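Local coordinates for protein TDP-rhamnose 3'-O-methyltransferase (CalS11) (Micromonospora echinospora, PDB 4GF5) that probably transfers a methyl group from S-adenosylmethionine to the 3'-hydroxyl of a TDP-rhamnose sugar, and is captured here with the demethylated cofactor product S-adenosyl-L-homocysteine, at residues A[185-190]-A[214-219]; A[189-194]-A[221-226]. All coordinates share one frame; numbering follows the deposited sequence.

Contact 1: A[185-190]-A[214-219]. With SAH (S-adenosyl-L-homocysteine), chain U.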
loop_
_atom_site.group_PDB
_atom_site.type_symbol
_atom_site.label_atom_id
_atom_site.label_comp_id
_atom_site.label_asym_id
_atom_site.label_seq_id
_atom_site.Cartn_x
_atom_site.Cartn_y
_atom_site.Cartn_z
ATOM N N LEU A 185 27.149 -4.800 8.186
ATOM C CA LEU A 185 26.947 -6.144 7.673
ATOM C C LEU A 185 28.064 -7.066 8.141
ATOM O O LEU A 185 29.239 -6.811 7.897
ATOM C CB LEU A 185 26.868 -6.112 6.146
ATOM C CG LEU A 185 26.956 -7.454 5.415
ATOM C CD1 LEU A 185 25.819 -8.367 5.812
ATOM C CD2 LEU A 185 26.990 -7.243 3.906
ATOM N N ALA A 186 27.680 -8.127 8.837
ATOM C CA ALA A 186 28.617 -9.082 9.378
ATOM C C ALA A 186 28.341 -10.424 8.729
ATOM O O ALA A 186 27.287 -11.025 8.958
ATOM C CB ALA A 186 28.440 -9.178 10.889
ATOM N N TYR A 187 29.279 -10.894 7.911
ATOM C CA TYR A 187 29.098 -12.140 7.183
ATOM C C TYR A 187 29.953 -13.259 7.784
ATOM O O TYR A 187 31.201 -13.200 7.740
ATOM C CB TYR A 187 29.420 -11.953 5.697
ATOM C CG TYR A 187 28.913 -13.086 4.852
ATOM C CD1 TYR A 187 29.682 -14.235 4.640
ATOM C CD2 TYR A 187 27.654 -13.023 4.273
ATOM C CE1 TYR A 187 29.198 -15.284 3.877
ATOM C CE2 TYR A 187 27.164 -14.063 3.519
ATOM C CZ TYR A 187 27.934 -15.192 3.326
ATOM O OH TYR A 187 27.428 -16.216 2.562
ATOM N N PHE A 188 29.279 -14.268 8.341
ATOM C CA PHE A 188 29.946 -15.400 8.992
ATOM C C PHE A 188 30.135 -16.563 8.047
ATOM O O PHE A 188 29.182 -17.114 7.526
ATOM C CB PHE A 188 29.159 -15.876 10.210
ATOM C CG PHE A 188 29.240 -14.947 11.371
ATOM C CD1 PHE A 188 28.503 -13.767 11.385
ATOM C CD2 PHE A 188 30.054 -15.236 12.449
ATOM C CE1 PHE A 188 28.586 -12.902 12.450
ATOM C CE2 PHE A 188 30.134 -14.366 13.529
ATOM C CZ PHE A 188 29.410 -13.200 13.525
ATOM N N ASP A 189 31.382 -16.950 7.841
ATOM C CA ASP A 189 31.675 -18.054 6.963
ATOM C C ASP A 189 32.890 -18.771 7.526
ATOM O O ASP A 189 33.762 -19.226 6.780
ATOM C CB ASP A 189 31.986 -17.513 5.565
ATOM C CG ASP A 189 31.812 -18.552 4.484
ATOM O OD1 ASP A 189 31.528 -19.725 4.829
ATOM O OD2 ASP A 189 31.958 -18.189 3.291
ATOM N N LEU A 190 32.964 -18.844 8.848
ATOM C CA LEU A 190 34.069 -19.538 9.500
ATOM C C LEU A 190 33.864 -21.061 9.543
ATOM O O LEU A 190 34.838 -21.814 9.620
ATOM C CB LEU A 190 34.260 -18.996 10.915
ATOM C CG LEU A 190 34.684 -17.533 11.008
ATOM C CD1 LEU A 190 34.395 -16.974 12.404
ATOM C CD2 LEU A 190 36.175 -17.381 10.650
ATOM N N ALA A 214 24.691 -12.281 8.860
ATOM C CA ALA A 214 24.453 -13.390 7.939
ATOM C C ALA A 214 25.381 -14.601 8.133
ATOM O O ALA A 214 26.584 -14.456 8.438
ATOM C CB ALA A 214 24.517 -12.889 6.497
ATOM N N PHE A 215 24.811 -15.789 7.926
ATOM C CA PHE A 215 25.515 -17.059 8.125
ATOM C C PHE A 215 25.458 -17.908 6.879
ATOM O O PHE A 215 24.398 -18.063 6.271
ATOM C CB PHE A 215 24.903 -17.866 9.273
ATOM C CG PHE A 215 25.005 -17.196 10.602
ATOM C CD1 PHE A 215 26.135 -17.355 11.388
ATOM C CD2 PHE A 215 23.974 -16.399 11.066
ATOM C CE1 PHE A 215 26.235 -16.727 12.615
ATOM C CE2 PHE A 215 24.063 -15.774 12.291
ATOM C CZ PHE A 215 25.192 -15.940 13.069
ATOM N N ASP A 216 26.596 -18.483 6.518
ATOM C CA ASP A 216 26.704 -19.284 5.312
ATOM C C ASP A 216 26.359 -20.774 5.527
ATOM O O ASP A 216 26.022 -21.469 4.573
ATOM C CB ASP A 216 28.120 -19.138 4.753
ATOM C CG ASP A 216 28.201 -19.461 3.275
ATOM O OD1 ASP A 216 28.458 -20.636 2.942
ATOM O OD2 ASP A 216 28.021 -18.534 2.454
ATOM N N GLU A 217 26.449 -21.262 6.768
ATOM C CA GLU A 217 26.286 -22.705 7.036
ATOM C C GLU A 217 25.344 -23.022 8.201
ATOM O O GLU A 217 25.453 -24.079 8.834
ATOM C CB GLU A 217 27.649 -23.365 7.321
ATOM C CG GLU A 217 28.724 -23.128 6.254
ATOM C CD GLU A 217 28.598 -24.056 5.045
ATOM O OE1 GLU A 217 27.459 -24.394 4.643
ATOM O OE2 GLU A 217 29.650 -24.458 4.498
ATOM N N LEU A 218 24.398 -22.133 8.464
ATOM C CA LEU A 218 23.641 -22.204 9.703
ATOM C C LEU A 218 22.927 -23.541 9.934
ATOM O O LEU A 218 22.955 -24.071 11.039
ATOM C CB LEU A 218 22.646 -21.053 9.790
ATOM C CG LEU A 218 21.934 -20.992 11.130
ATOM C CD1 LEU A 218 22.954 -20.607 12.177
ATOM C CD2 LEU A 218 20.779 -20.006 11.076
ATOM N N ASP A 219 22.302 -24.098 8.904
ATOM C CA ASP A 219 21.568 -25.341 9.102
ATOM C C ASP A 219 22.131 -26.481 8.266
ATOM O O ASP A 219 21.397 -27.373 7.837
ATOM C CB ASP A 219 20.076 -25.142 8.837
ATOM C CG ASP A 219 19.800 -24.546 7.467
ATOM O OD1 ASP A 219 20.745 -24.012 6.851
ATOM O OD2 ASP A 219 18.637 -24.593 7.011
HETATM N N SAH U . 33.956 -16.953 2.403
HETATM C CA SAH U . 34.777 -17.759 1.501
HETATM C CB SAH U . 34.949 -19.196 2.020
HETATM C CG SAH U . 35.476 -19.296 3.458
HETATM S SD SAH U . 36.179 -20.930 3.841
HETATM C C SAH U . 34.267 -17.696 0.054
HETATM O O SAH U . 34.781 -18.386 -0.846
HETATM O OXT SAH U . 33.332 -16.946 -0.250
HETATM C "C5'" SAH U . 36.175 -20.640 5.614
HETATM C "C4'" SAH U . 37.383 -19.834 6.044
HETATM O "O4'" SAH U . 37.245 -19.519 7.420
HETATM C "C3'" SAH U . 38.693 -20.608 5.868
HETATM O "O3'" SAH U . 39.543 -19.896 4.996
HETATM C "C2'" SAH U . 39.287 -20.662 7.264
HETATM O "O2'" SAH U . 40.679 -20.438 7.286
HETATM C "C1'" SAH U . 38.534 -19.553 7.993
HETATM N N9 SAH U . 38.519 -19.780 9.449
HETATM C C8 SAH U . 37.930 -20.801 10.158
HETATM N N7 SAH U . 38.206 -20.595 11.472
HETATM C C5 SAH U . 38.958 -19.473 11.598
HETATM C C6 SAH U . 39.517 -18.816 12.690
HETATM N N6 SAH U . 39.352 -19.291 13.922
HETATM N N1 SAH U . 40.252 -17.652 12.482
HETATM C C2 SAH U . 40.433 -17.161 11.206
HETATM N N3 SAH U . 39.885 -17.824 10.122
HETATM C C4 SAH U . 39.160 -18.953 10.326
#
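Tyr187 lies beside Ala214 and Phe188 beside Phe215 in two neighbouring parallel strands, 183-188 and 211-215. The backbones are joined by Ala214 N to Ala186 O (2.9 Å) and Phe188 N to Ala214 O (2.7 Å), both nearly straight. A third bond, Asp216 N to Phe188 O (3.1 Å), is more bent and carries the pairing past the end of strand 211-215.

The apolar contacts divide between the two faces of the sheet. Phe188 and Phe215 run side by side in an offset stack, ring centroids 4.9 Å apart, with Phe215 CE1 over one face of the Phe188 ring. Residues of helix 193-203 pack on Phe188 as well. On the face carrying Tyr187 and Ala214, CD2 of the tyrosine rests on the alanine methyl, and Met59 and Leu62 of helix 50-64 also touch the tyrosine.

Polar groups gather at the carboxyl ends of the strands. Tyr187 OH donates to Asp216 OD2, which sits in the plane of the phenol ring at its edge; the modelled separation is doubtfully short. The Asp189 and Asp216 carboxylates stack with planes 25° apart, and Asp189 OD1 lies 3.5 Å from Asp216 CB and 3.7 Å from Asp216 OD1, a close like-charge pair. With CG anti to the backbone N (chi1 -159°), Asp189 turns OD2 to the cofactor product, where it accepts a 2.5 Å hydrogen bond from SAH N. Replacing Asp189 with an alanine is likely to cost the SAH amine this acceptor and open a gap beside Asp216 CB.

Asp189 and Asp216 have both been seen to bind L-glutamate in this protein, as has Glu217. The chemistry turns acidic at the strand ends, where the paired carboxylates would probably favour a cationic group such as the SAH amine.

Contact 2: A[189-194]-A[221-226]. With SAH (S-adenosyl-L-homocysteine), chain U.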
loop_
_atom_site.group_PDB
_atom_site.type_symbol
_atom_site.label_atom_id
_atom_site.label_comp_id
_atom_site.label_asym_id
_atom_site.label_seq_id
_atom_site.Cartn_x
_atom_site.Cartn_y
_atom_site.Cartn_z
ATOM N N ASP A 189 31.382 -16.950 7.841
ATOM C CA ASP A 189 31.675 -18.054 6.963
ATOM C C ASP A 189 32.890 -18.771 7.526
ATOM O O ASP A 189 33.762 -19.226 6.780
ATOM C CB ASP A 189 31.986 -17.513 5.565
ATOM C CG ASP A 189 31.812 -18.552 4.484
ATOM O OD1 ASP A 189 31.528 -19.725 4.829
ATOM O OD2 ASP A 189 31.958 -18.189 3.291
ATOM N N LEU A 190 32.964 -18.844 8.848
ATOM C CA LEU A 190 34.069 -19.538 9.500
ATOM C C LEU A 190 33.864 -21.061 9.543
ATOM O O LEU A 190 34.838 -21.814 9.620
ATOM C CB LEU A 190 34.260 -18.996 10.915
ATOM C CG LEU A 190 34.684 -17.533 11.008
ATOM C CD1 LEU A 190 34.395 -16.974 12.404
ATOM C CD2 LEU A 190 36.175 -17.381 10.650
ATOM N N ASP A 191 32.595 -21.486 9.502
ATOM C CA ASP A 191 32.158 -22.894 9.601
ATOM C C ASP A 191 32.246 -23.478 11.009
ATOM O O ASP A 191 31.403 -24.284 11.394
ATOM C CB ASP A 191 32.881 -23.821 8.617
ATOM C CG ASP A 191 32.609 -23.475 7.168
ATOM O OD1 ASP A 191 31.747 -22.606 6.896
ATOM O OD2 ASP A 191 33.267 -24.079 6.298
ATOM N N LEU A 192 33.253 -23.057 11.771
ATOM C CA LEU A 192 33.573 -23.668 13.063
ATOM C C LEU A 192 32.895 -23.033 14.277
ATOM O O LEU A 192 32.691 -21.816 14.333
ATOM C CB LEU A 192 35.081 -23.639 13.270
ATOM C CG LEU A 192 35.849 -24.380 12.178
ATOM C CD1 LEU A 192 37.359 -24.235 12.381
ATOM C CD2 LEU A 192 35.432 -25.839 12.188
ATOM N N TYR A 193 32.590 -23.860 15.272
ATOM C CA TYR A 193 31.879 -23.405 16.473
ATOM C C TYR A 193 32.587 -22.326 17.317
ATOM O O TYR A 193 32.049 -21.238 17.530
ATOM C CB TYR A 193 31.531 -24.600 17.359
ATOM C CG TYR A 193 31.128 -24.200 18.749
ATOM C CD1 TYR A 193 30.026 -23.393 18.968
ATOM C CD2 TYR A 193 31.863 -24.619 19.851
ATOM C CE1 TYR A 193 29.657 -23.020 20.249
ATOM C CE2 TYR A 193 31.505 -24.256 21.132
ATOM C CZ TYR A 193 30.399 -23.454 21.328
ATOM O OH TYR A 193 30.037 -23.078 22.603
ATOM N N GLU A 194 33.773 -22.640 17.823
ATOM C CA GLU A 194 34.503 -21.718 18.709
ATOM C C GLU A 194 34.720 -20.305 18.141
ATOM O O GLU A 194 34.390 -19.322 18.798
ATOM C CB GLU A 194 35.830 -22.334 19.194
ATOM C CG GLU A 194 35.664 -23.532 20.143
ATOM C CD GLU A 194 36.951 -24.350 20.320
ATOM O OE1 GLU A 194 37.960 -24.042 19.643
ATOM O OE2 GLU A 194 36.950 -25.308 21.129
ATOM N N PRO A 221 24.174 -29.814 7.999
ATOM C CA PRO A 221 24.559 -30.970 8.825
ATOM C C PRO A 221 26.080 -31.121 8.923
ATOM O O PRO A 221 26.605 -31.505 9.970
ATOM C CB PRO A 221 23.984 -32.156 8.052
ATOM C CG PRO A 221 22.886 -31.584 7.228
ATOM C CD PRO A 221 23.328 -30.199 6.860
ATOM N N LYS A 222 26.779 -30.813 7.834
ATOM C CA LYS A 222 28.220 -31.003 7.789
ATOM C C LYS A 222 28.945 -30.012 8.702
ATOM O O LYS A 222 30.033 -30.304 9.190
ATOM C CB LYS A 222 28.735 -30.911 6.350
ATOM C CG LYS A 222 30.219 -31.240 6.207
ATOM C CD LYS A 222 30.714 -31.032 4.783
ATOM C CE LYS A 222 31.043 -32.351 4.109
ATOM N NZ LYS A 222 31.126 -32.200 2.627
ATOM N N TRP A 223 28.336 -28.849 8.943
ATOM C CA TRP A 223 28.932 -27.839 9.815
ATOM C C TRP A 223 27.935 -27.258 10.825
ATOM O O TRP A 223 27.449 -26.142 10.637
ATOM C CB TRP A 223 29.509 -26.696 8.977
ATOM C CG TRP A 223 30.444 -27.141 7.903
ATOM C CD1 TRP A 223 30.194 -27.180 6.562
ATOM C CD2 TRP A 223 31.784 -27.622 8.078
ATOM N NE1 TRP A 223 31.295 -27.655 5.891
ATOM C CE2 TRP A 223 32.285 -27.931 6.797
ATOM C CE3 TRP A 223 32.604 -27.823 9.191
ATOM C CZ2 TRP A 223 33.576 -28.428 6.599
ATOM C CZ3 TRP A 223 33.888 -28.321 8.990
ATOM C CH2 TRP A 223 34.356 -28.620 7.707
ATOM N N PRO A 224 27.657 -27.984 11.921
ATOM C CA PRO A 224 26.631 -27.518 12.874
ATOM C C PRO A 224 27.137 -26.447 13.850
ATOM O O PRO A 224 26.385 -26.016 14.750
ATOM C CB PRO A 224 26.281 -28.790 13.637
ATOM C CG PRO A 224 27.594 -29.565 13.647
ATOM C CD PRO A 224 28.260 -29.266 12.332
ATOM N N GLY A 225 28.389 -26.022 13.667
ATOM C CA GLY A 225 29.041 -25.128 14.604
ATOM C C GLY A 225 28.415 -23.748 14.708
ATOM O O GLY A 225 28.335 -23.163 15.802
ATOM N N GLU A 226 27.979 -23.207 13.576
ATOM C CA GLU A 226 27.343 -21.895 13.582
ATOM C C GLU A 226 26.021 -21.930 14.339
ATOM O O GLU A 226 25.708 -21.032 15.105
ATOM C CB GLU A 226 27.161 -21.373 12.154
ATOM C CG GLU A 226 28.487 -21.012 11.494
ATOM C CD GLU A 226 28.361 -20.636 10.032
ATOM O OE1 GLU A 226 27.208 -20.526 9.538
ATOM O OE2 GLU A 226 29.427 -20.456 9.384
HETATM N N SAH U . 33.956 -16.953 2.403
HETATM C CA SAH U . 34.777 -17.759 1.501
HETATM C CB SAH U . 34.949 -19.196 2.020
HETATM C CG SAH U . 35.476 -19.296 3.458
HETATM S SD SAH U . 36.179 -20.930 3.841
HETATM C C SAH U . 34.267 -17.696 0.054
HETATM O O SAH U . 34.781 -18.386 -0.846
HETATM O OXT SAH U . 33.332 -16.946 -0.250
HETATM C "C5'" SAH U . 36.175 -20.640 5.614
HETATM C "C4'" SAH U . 37.383 -19.834 6.044
HETATM O "O4'" SAH U . 37.245 -19.519 7.420
HETATM C "C3'" SAH U . 38.693 -20.608 5.868
HETATM O "O3'" SAH U . 39.543 -19.896 4.996
HETATM C "C2'" SAH U . 39.287 -20.662 7.264
HETATM O "O2'" SAH U . 40.679 -20.438 7.286
HETATM C "C1'" SAH U . 38.534 -19.553 7.993
HETATM N N9 SAH U . 38.519 -19.780 9.449
HETATM C C8 SAH U . 37.930 -20.801 10.158
HETATM N N7 SAH U . 38.206 -20.595 11.472
HETATM C C5 SAH U . 38.958 -19.473 11.598
HETATM C C6 SAH U . 39.517 -18.816 12.690
HETATM N N6 SAH U . 39.352 -19.291 13.922
HETATM N N1 SAH U . 40.252 -17.652 12.482
HETATM C C2 SAH U . 40.433 -17.161 11.206
HETATM N N3 SAH U . 39.885 -17.824 10.122
HETATM C C4 SAH U . 39.160 -18.953 10.326
HETATM O O HOH W 1 31.026 -18.566 10.890
HETATM O O HOH W 2 30.751 -26.757 12.382
#
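Asp191 lies against one face of the Trp223 indole. Its CB begins the contact, 4.0 Å from CD2 of the ring. With CG anti to the carbonyl carbon (chi1 -63°), the side chain lies over the indole and alongside that of Glu226. Beyond CB, the carboxylate is tilted only 25° from the indole plane and its two oxygens diverge. OD2 stays above the ring, 4.0 Å from CE2 and near NE1, whereas OD1 comes within 4.0 Å of Glu226 OE2, a close pair of like charges. Lys222 CG lies over the opposite face, toward the rim.

Glu226 reaches the turn at 189-191 through an extended chain. OE2 accepts a weak hydrogen bond from Asp191 N (3.3 Å) and one from a water that in turn accepts from Leu190 N. OE1 is held by the backbone N of Glu217, so both oxygens of this buried group have partners. These bonds help hold the carboxylate beside Asp191 despite the like charges.

A second water takes the Gly225 N hydrogen and donates to Asp191 O at 2.7 Å, bridging the two backbones near the indole edge. The approach is close here, with Tyr193 CB 3.8 Å from Gly225 CA; a beta-carbon on Gly225 would run into Tyr193 N. Gly225 O meets the edge of the Tyr193 ring at CD1.

On the cofactor side, Leu192 CD1 packs 3.8 Å from SAH N7. The contact joins the first turns of helices 193-203 and 225-233, where the loops after strands 183-188 and 211-215 run into them. Trp223, like Asp189, has been seen to bind L-glutamate in this protein, consistent with a second pocket beside the cofactor. Such loops at the carboxyl ends of the parallel strands form the cofactor site in Rossmann-like, class I methyltransferases.

From the N terminus, the chain follows strand 183-188, turns through 189-192, runs back through helix 193-203, then enters strand 211-215 parallel to the first and continues into a second loop that leads to helix 225-233. Contact 1 closes the beta-alpha-beta unit made by strand 183-188, helix 193-203 and strand 211-215, setting its two strands side by side. Contact 2 starts from the same loop, sharing Asp189 and Leu190, but closes further along, at the start of helix 225-233. The two closures therefore cross instead of nesting. Glu217 belongs to contact 1 and touches Asp191, Trp223 and Glu226 of contact 2. Together they tie the sheet's strand ends to two helix starts around SAH.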